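Local structure of tungstate ABC transporter, periplasmic tungstate-binding protein (Geobacter sulfurreducens, 3LR1) at residues G50-D56 against F209-K213; E66-V70 against P198-M202; D72-V76 against A203-F209. The protein probably binds tungstate in the periplasm and delivers it to the membrane components of an ABC-type uptake system. All blocks are in the same frame, centred on the assembly; numbering follows the deposited sequence.

Interaction 1. Residues G50-D56 against F209-K213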
loop_
_atom_site.group_PDB
_atom_site.type_symbol
_atom_site.label_atom_id
_atom_site.label_comp_id
_atom_site.label_asym_id
_atom_site.label_seq_id
_atom_site.Cartn_x
_atom_site.Cartn_y
_atom_site.Cartn_z
ATOM N N GLY A 50 12.241 -1.552 -11.176
ATOM C CA GLY A 50 13.264 -0.594 -10.833
ATOM C C GLY A 50 14.666 -1.239 -10.903
ATOM O O GLY A 50 15.576 -0.608 -11.387
ATOM N N GLU A 51 14.779 -2.500 -10.465
ATOM C CA GLU A 51 16.042 -3.316 -10.554
ATOM C C GLU A 51 16.495 -3.477 -11.979
ATOM O O GLU A 51 17.666 -3.603 -12.215
ATOM C CB GLU A 51 15.911 -4.680 -9.918
ATOM C CG GLU A 51 15.882 -4.672 -8.376
ATOM C CD GLU A 51 15.759 -6.040 -7.732
ATOM O OE1 GLU A 51 15.704 -7.062 -8.479
ATOM O OE2 GLU A 51 15.686 -6.088 -6.477
ATOM N N ALA A 52 15.558 -3.471 -12.915
ATOM C CA ALA A 52 15.853 -3.587 -14.351
ATOM C C ALA A 52 16.056 -2.233 -15.045
ATOM O O ALA A 52 16.437 -2.184 -16.200
ATOM C CB ALA A 52 14.699 -4.412 -15.052
ATOM N N GLY A 53 15.804 -1.133 -14.368
ATOM C CA GLY A 53 15.907 0.208 -14.976
ATOM C C GLY A 53 14.745 0.570 -15.887
ATOM O O GLY A 53 14.891 1.471 -16.722
ATOM N N ASP A 54 13.629 -0.151 -15.786
ATOM C CA ASP A 54 12.478 0.049 -16.691
ATOM C C ASP A 54 11.511 1.083 -16.156
ATOM O O ASP A 54 10.548 1.424 -16.841
ATOM C CB ASP A 54 11.731 -1.290 -16.989
ATOM C CG ASP A 54 12.460 -2.151 -18.008
ATOM O OD1 ASP A 54 12.576 -1.672 -19.168
ATOM O OD2 ASP A 54 12.946 -3.276 -17.709
ATOM N N VAL A 55 11.725 1.535 -14.908
ATOM C CA VAL A 55 11.067 2.721 -14.397
ATOM C C VAL A 55 12.082 3.678 -13.796
ATOM O O VAL A 55 13.241 3.313 -13.560
ATOM C CB VAL A 55 10.005 2.378 -13.333
ATOM C CG1 VAL A 55 8.845 1.561 -13.996
ATOM C CG2 VAL A 55 10.634 1.620 -12.087
ATOM N N ASP A 56 11.649 4.923 -13.543
ATOM C CA ASP A 56 12.548 5.973 -12.999
ATOM C C ASP A 56 12.378 6.209 -11.465
ATOM O O ASP A 56 13.273 6.714 -10.788
ATOM C CB ASP A 56 12.246 7.262 -13.761
ATOM C CG ASP A 56 12.262 7.083 -15.268
ATOM O OD1 ASP A 56 13.380 6.790 -15.804
ATOM O OD2 ASP A 56 11.178 7.282 -15.909
ATOM N N PHE A 209 21.795 2.782 -13.975
ATOM C CA PHE A 209 21.057 2.866 -15.234
ATOM C C PHE A 209 21.141 4.280 -15.740
ATOM O O PHE A 209 20.334 5.108 -15.372
ATOM C CB PHE A 209 19.617 2.371 -15.068
ATOM C CG PHE A 209 19.532 0.908 -14.716
ATOM C CD1 PHE A 209 19.798 -0.056 -15.663
ATOM C CD2 PHE A 209 19.184 0.501 -13.450
ATOM C CE1 PHE A 209 19.731 -1.402 -15.340
ATOM C CE2 PHE A 209 19.085 -0.857 -13.142
ATOM C CZ PHE A 209 19.423 -1.771 -14.053
ATOM N N PRO A 210 22.140 4.577 -16.613
ATOM C CA PRO A 210 22.306 6.011 -16.926
ATOM C C PRO A 210 21.150 6.696 -17.739
ATOM O O PRO A 210 21.102 7.933 -17.807
ATOM C CB PRO A 210 23.668 6.081 -17.651
ATOM C CG PRO A 210 23.984 4.680 -18.050
ATOM C CD PRO A 210 23.164 3.719 -17.225
ATOM N N HIS A 211 20.271 5.920 -18.350
ATOM C CA HIS A 211 19.161 6.485 -19.123
ATOM C C HIS A 211 17.908 6.771 -18.295
ATOM O O HIS A 211 16.940 7.305 -18.794
ATOM C CB HIS A 211 18.831 5.578 -20.289
ATOM C CG HIS A 211 20.028 5.274 -21.129
ATOM N ND1 HIS A 211 20.384 3.991 -21.490
ATOM C CD2 HIS A 211 21.017 6.087 -21.574
ATOM C CE1 HIS A 211 21.513 4.035 -22.181
ATOM N NE2 HIS A 211 21.931 5.290 -22.222
ATOM N N VAL A 212 17.921 6.434 -17.015
ATOM C CA VAL A 212 16.796 6.763 -16.187
ATOM C C VAL A 212 16.639 8.329 -16.083
ATOM O O VAL A 212 17.652 9.096 -16.215
ATOM C CB VAL A 212 17.085 6.104 -14.875
ATOM C CG1 VAL A 212 17.074 7.007 -13.778
ATOM C CG2 VAL A 212 16.418 4.667 -14.811
ATOM N N LYS A 213 15.414 8.784 -15.886
ATOM C CA LYS A 213 15.056 10.229 -15.818
ATOM C C LYS A 213 15.263 10.704 -14.351
ATOM O O LYS A 213 14.308 10.930 -13.607
ATOM C CB LYS A 213 13.576 10.431 -16.224
ATOM C CG LYS A 213 13.169 10.026 -17.697
ATOM C CD LYS A 213 13.066 11.249 -18.590
ATOM C CE LYS A 213 12.852 10.902 -20.082
ATOM N NZ LYS A 213 12.291 9.575 -20.273
HETATM O O HOH W 1 10.721 7.409 -18.424
#
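Loops that leave a helix often owe their shape to a glycine, as the turn after helix 43-51 illustrates. Contacts with the Phe209 ring and the Val212 side chain come first. Gly53, at positive phi, closes a Schellman motif, and its CA lies 3.7 Å from the centroid of the Phe209 ring, almost on the ring normal, a CH-pi contact. A side chain here would collide with the ring. Glu51 O meets the edge of the same ring, 3.1 Å from Phe209 CZ, while Val212 CG2 packs 3.7 Å from Val55 O. Polar contact gathers on Asp56. Its OD1 accepts a nearly straight 2.8 Å hydrogen bond from the backbone N of Lys213, the N-cap residue of helix 214-224. Its OD2 takes a hydrogen bond from a water, 2.6 Å away, that Lys213 NZ reaches weakly, and another from Lys8 N of strand 6-12. One carboxylate thus joins an inner strand to a helix start, its negative charge spent on backbone NH groups and water, with no direct Asp56-Lys213 salt bridge.

Interaction 2. Residues E66-V70 against P198-M202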
loop_
_atom_site.group_PDB
_atom_site.type_symbol
_atom_site.label_atom_id
_atom_site.label_comp_id
_atom_site.label_asym_id
_atom_site.label_seq_id
_atom_site.Cartn_x
_atom_site.Cartn_y
_atom_site.Cartn_z
ATOM N N GLU A 66 12.211 -2.159 0.533
ATOM C CA GLU A 66 12.707 -0.838 0.150
ATOM C C GLU A 66 14.146 -0.693 0.657
ATOM O O GLU A 66 15.007 -0.209 -0.058
ATOM C CB GLU A 66 11.854 0.255 0.774
ATOM C CG GLU A 66 10.402 0.389 0.252
ATOM C CD GLU A 66 9.548 1.266 1.184
ATOM O OE1 GLU A 66 8.478 0.850 1.670
ATOM O OE2 GLU A 66 9.957 2.388 1.446
ATOM N N ASP A 67 14.394 -1.092 1.915
ATOM C CA ASP A 67 15.749 -1.033 2.463
ATOM C C ASP A 67 16.738 -1.815 1.646
ATOM O O ASP A 67 17.870 -1.364 1.434
ATOM C CB ASP A 67 15.782 -1.477 3.926
ATOM C CG ASP A 67 15.147 -0.442 4.881
ATOM O OD1 ASP A 67 14.833 0.733 4.534
ATOM O OD2 ASP A 67 14.933 -0.809 6.019
ATOM N N LYS A 68 16.335 -3.006 1.212
ATOM C CA LYS A 68 17.186 -3.849 0.392
ATOM C C LYS A 68 17.470 -3.211 -0.954
ATOM O O LYS A 68 18.538 -3.297 -1.450
ATOM C CB LYS A 68 16.569 -5.259 0.207
ATOM C CG LYS A 68 17.493 -6.214 -0.498
ATOM C CD LYS A 68 17.018 -7.663 -0.529
ATOM C CE LYS A 68 17.984 -8.528 -1.308
ATOM N NZ LYS A 68 17.973 -8.262 -2.758
ATOM N N PHE A 69 16.471 -2.581 -1.543
ATOM C CA PHE A 69 16.583 -1.920 -2.846
ATOM C C PHE A 69 17.611 -0.799 -2.794
ATOM O O PHE A 69 18.400 -0.615 -3.726
ATOM C CB PHE A 69 15.196 -1.420 -3.234
ATOM C CG PHE A 69 15.052 -0.929 -4.655
ATOM C CD1 PHE A 69 14.882 -1.807 -5.683
ATOM C CD2 PHE A 69 15.025 0.399 -4.937
ATOM C CE1 PHE A 69 14.716 -1.327 -7.029
ATOM C CE2 PHE A 69 14.878 0.901 -6.241
ATOM C CZ PHE A 69 14.712 0.031 -7.271
ATOM N N VAL A 70 17.600 -0.072 -1.685
ATOM C CA VAL A 70 18.570 0.971 -1.416
ATOM C C VAL A 70 19.950 0.390 -1.132
ATOM O O VAL A 70 20.934 0.832 -1.723
ATOM C CB VAL A 70 18.138 1.951 -0.312
ATOM C CG1 VAL A 70 19.343 2.848 0.185
ATOM C CG2 VAL A 70 16.892 2.820 -0.686
ATOM N N PRO A 198 4.456 4.552 6.337
ATOM C CA PRO A 198 5.570 5.154 5.701
ATOM C C PRO A 198 5.762 4.622 4.337
ATOM O O PRO A 198 6.588 3.680 4.146
ATOM C CB PRO A 198 6.746 4.679 6.579
ATOM C CG PRO A 198 6.282 3.228 6.992
ATOM C CD PRO A 198 4.839 3.527 7.340
ATOM N N TYR A 199 5.057 5.166 3.355
ATOM C CA TYR A 199 5.367 4.739 2.025
ATOM C C TYR A 199 6.745 5.208 1.822
ATOM O O TYR A 199 7.118 6.221 2.398
ATOM C CB TYR A 199 4.464 5.338 0.945
ATOM C CG TYR A 199 3.123 4.680 0.922
ATOM C CD1 TYR A 199 2.730 3.855 -0.138
ATOM C CD2 TYR A 199 2.253 4.857 1.966
ATOM C CE1 TYR A 199 1.491 3.244 -0.132
ATOM C CE2 TYR A 199 1.022 4.264 1.976
ATOM C CZ TYR A 199 0.643 3.465 0.918
ATOM O OH TYR A 199 -0.564 2.874 0.935
ATOM N N GLY A 200 7.493 4.503 0.995
ATOM C CA GLY A 200 8.749 5.012 0.469
ATOM C C GLY A 200 8.704 5.360 -1.025
ATOM O O GLY A 200 8.152 4.623 -1.828
ATOM N N ILE A 201 9.248 6.518 -1.367
ATOM C CA ILE A 201 9.395 6.975 -2.729
ATOM C C ILE A 201 10.904 7.099 -2.972
ATOM O O ILE A 201 11.615 7.649 -2.130
ATOM C CB ILE A 201 8.576 8.283 -3.031
ATOM C CG1 ILE A 201 8.510 8.480 -4.550
ATOM C CG2 ILE A 201 9.135 9.538 -2.283
ATOM C CD1 ILE A 201 7.465 9.538 -5.013
HETATM N N MSE A 202 11.388 6.527 -4.083
HETATM C CA MSE A 202 12.844 6.361 -4.327
HETATM C C MSE A 202 13.095 6.556 -5.802
HETATM O O MSE A 202 12.261 6.176 -6.621
HETATM C CB MSE A 202 13.327 4.957 -3.939
HETATM C CG MSE A 202 13.027 4.545 -2.570
HETATM SE SE MSE A 202 13.333 2.661 -2.320
HETATM C CE MSE A 202 11.908 1.702 -3.201
#
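A carboxylate pressed against a glycine is the oddity of this helix-on-strand contact: Glu66 OE2 lies 3.0 Å from Gly200 CA, where any CB would overlap it. No hydrogen bond links the two segments; OE2 is also 3.3 Å from Gly200 N, but poorly angled. The charge is satisfied elsewhere, OE2 by a salt bridge to Arg78 and OE1 by the backbone N of Ala62. In the periplasmic binding protein fold, helices flank the sheet of each lobe, and here helix 63-71 lies against strand 197-204, the segment axes 10.4 Å apart and running in nearly the same direction, at 21°. Tyr199 points away from the helix, its side chain about 6 Å from a bound tungsten ion. Selenomethionine Met202, by contrast, points toward the helix and fills the gap: its CE touches Phe69 CD2 at 3.8 Å and Glu66 CG at 4.0 Å, and its SE packs 3.9 Å from Val70 CG2. SE is also 5.0 Å from the Phe69 ring centroid, an oblique Met-aromatic contact.

Interaction 3. Residues D72-V76 against A203-F209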
loop_
_atom_site.group_PDB
_atom_site.type_symbol
_atom_site.label_atom_id
_atom_site.label_comp_id
_atom_site.label_asym_id
_atom_site.label_seq_id
_atom_site.Cartn_x
_atom_site.Cartn_y
_atom_site.Cartn_z
ATOM N N ASP A 72 21.127 -2.428 -2.032
ATOM C CA ASP A 72 21.585 -3.020 -3.276
ATOM C C ASP A 72 22.021 -1.997 -4.327
ATOM O O ASP A 72 22.550 -2.371 -5.370
ATOM C CB ASP A 72 20.464 -3.876 -3.876
ATOM C CG ASP A 72 20.260 -5.202 -3.180
ATOM O OD1 ASP A 72 21.030 -5.639 -2.278
ATOM O OD2 ASP A 72 19.251 -5.842 -3.555
ATOM N N GLY A 73 21.857 -0.712 -4.047
ATOM C CA GLY A 73 22.306 0.317 -4.944
ATOM C C GLY A 73 21.299 0.730 -5.985
ATOM O O GLY A 73 21.612 1.583 -6.810
ATOM N N PHE A 74 20.116 0.133 -6.005
ATOM C CA PHE A 74 19.160 0.449 -7.095
ATOM C C PHE A 74 18.392 1.718 -6.886
ATOM O O PHE A 74 17.998 2.334 -7.829
ATOM C CB PHE A 74 18.151 -0.666 -7.281
ATOM C CG PHE A 74 18.780 -1.938 -7.748
ATOM C CD1 PHE A 74 19.438 -1.990 -8.987
ATOM C CD2 PHE A 74 18.697 -3.072 -7.011
ATOM C CE1 PHE A 74 20.037 -3.174 -9.419
ATOM C CE2 PHE A 74 19.338 -4.272 -7.434
ATOM C CZ PHE A 74 19.980 -4.312 -8.632
ATOM N N GLY A 75 18.107 2.015 -5.629
ATOM C CA GLY A 75 17.318 3.143 -5.266
ATOM C C GLY A 75 18.143 4.153 -4.475
ATOM O O GLY A 75 18.959 3.820 -3.566
ATOM N N VAL A 76 17.879 5.402 -4.744
ATOM C CA VAL A 76 18.591 6.455 -4.078
ATOM C C VAL A 76 17.641 7.544 -3.608
ATOM O O VAL A 76 16.537 7.745 -4.159
ATOM C CB VAL A 76 19.717 7.002 -4.967
ATOM C CG1 VAL A 76 20.924 5.980 -5.049
ATOM C CG2 VAL A 76 19.163 7.363 -6.317
ATOM N N ALA A 203 14.229 7.155 -6.124
ATOM C CA ALA A 203 14.698 7.329 -7.485
ATOM C C ALA A 203 15.584 6.138 -7.835
ATOM O O ALA A 203 16.407 5.675 -6.989
ATOM C CB ALA A 203 15.438 8.660 -7.627
ATOM N N VAL A 204 15.403 5.628 -9.065
ATOM C CA VAL A 204 16.217 4.566 -9.632
ATOM C C VAL A 204 17.592 5.190 -9.924
ATOM O O VAL A 204 17.690 6.310 -10.483
ATOM C CB VAL A 204 15.600 3.978 -10.893
ATOM C CG1 VAL A 204 16.556 2.970 -11.543
ATOM C CG2 VAL A 204 14.277 3.272 -10.523
ATOM N N ASN A 205 18.633 4.496 -9.507
ATOM C CA ASN A 205 20.005 5.056 -9.503
ATOM C C ASN A 205 20.606 5.175 -10.903
ATOM O O ASN A 205 20.859 4.177 -11.548
ATOM C CB ASN A 205 20.873 4.176 -8.621
ATOM C CG ASN A 205 22.222 4.729 -8.397
ATOM O OD1 ASN A 205 22.578 5.760 -8.955
ATOM N ND2 ASN A 205 23.015 4.031 -7.609
ATOM N N PRO A 206 20.842 6.398 -11.375
ATOM C CA PRO A 206 21.432 6.518 -12.722
ATOM C C PRO A 206 22.882 6.042 -12.810
ATOM O O PRO A 206 23.373 5.859 -13.922
ATOM C CB PRO A 206 21.387 8.014 -12.998
ATOM C CG PRO A 206 21.355 8.665 -11.608
ATOM C CD PRO A 206 20.669 7.702 -10.706
ATOM N N LYS A 207 23.593 5.870 -11.678
ATOM C CA LYS A 207 24.921 5.201 -11.767
ATOM C C LYS A 207 24.758 3.743 -12.242
ATOM O O LYS A 207 25.665 3.214 -12.861
ATOM C CB LYS A 207 25.695 5.234 -10.457
ATOM C CG LYS A 207 25.972 6.625 -9.867
ATOM C CD LYS A 207 26.270 7.706 -10.893
ATOM C CE LYS A 207 27.615 7.575 -11.521
ATOM N NZ LYS A 207 28.449 8.889 -11.515
ATOM N N LYS A 208 23.640 3.102 -11.918
ATOM C CA LYS A 208 23.348 1.766 -12.437
ATOM C C LYS A 208 22.688 1.830 -13.791
ATOM O O LYS A 208 22.959 0.992 -14.673
ATOM C CB LYS A 208 22.471 0.971 -11.487
ATOM C CG LYS A 208 23.267 0.290 -10.366
ATOM C CD LYS A 208 22.423 -0.751 -9.634
ATOM C CE LYS A 208 23.053 -1.147 -8.335
ATOM N NZ LYS A 208 24.330 -1.852 -8.549
ATOM N N PHE A 209 21.795 2.782 -13.975
ATOM C CA PHE A 209 21.057 2.866 -15.234
ATOM C C PHE A 209 21.141 4.280 -15.740
ATOM O O PHE A 209 20.334 5.108 -15.372
ATOM C CB PHE A 209 19.617 2.371 -15.068
ATOM C CG PHE A 209 19.532 0.908 -14.716
ATOM C CD1 PHE A 209 19.798 -0.056 -15.663
ATOM C CD2 PHE A 209 19.184 0.501 -13.450
ATOM C CE1 PHE A 209 19.731 -1.402 -15.340
ATOM C CE2 PHE A 209 19.085 -0.857 -13.142
ATOM C CZ PHE A 209 19.423 -1.771 -14.053
#
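Side chains can extend a strand pairing past its last residues, as strand 75-76 demonstrates beside the end of strand 197-204. The backbone frame is antiparallel. Val76 and Ala203 form a hydrogen-bonded pair, Val76 N to Ala203 O at 2.7 Å and Ala203 N to Val76 O at 3.1 Å; Gly75 and Val204 follow as a non-hydrogen-bonded pair, and Asn205 N donates to Phe74 O at 2.8 Å. Asn205, with chi1 t and chi2 near zero, then works in two directions: ND2 donates to Gly73 O at 2.9 Å, while OD1 accepts from Lys207 N at 2.9 Å in an Asx turn. Val76, chi1 m, sets CG1 3.8 Å from Asn205 CG and CG2 4.2 Å from Ala203 CB. Lys208 is nearly extended through chi2 and chi3, then bends at chi4 (m). Its aliphatic chain crosses the Schellman turn at Gly73, with CD 3.3 Å from Phe74 CD1 and CE 3.2 Å from Asp72 O. The Phe74 side chain, chi1 m, brings CD1 to 4.3 Å from Phe209 CE2. The chemistry implies that the side-chain amide of Asn205 continues the bonding beyond the backbone bond of Asn205 N to Phe74 O while pinning the turn that follows.

Followed from the N terminus, the chain first passes through 50-56, whose partner 209-213 comes 152 residues later; interaction 1 therefore closes the longest loop of the three. Helix segment 66-70 and, shortly after it, 72-76 lie within that loop, as do their partners 198-202 and 203-209, save that Phe209 is shared by interactions 1 and 3. Interaction 2 closes a loop of 127 intervening residues and interaction 3 one of 126; both are nested in interaction 1, yet cross each other, since their segments alternate. Phe69 packs on Gly50 and Glu51, while Asp56 O probably accepts a hydrogen bond from Val204 N, so helices 43-51 and 63-71, strand 75-76 and the loop before helix 214-224 meet around strand 197-204.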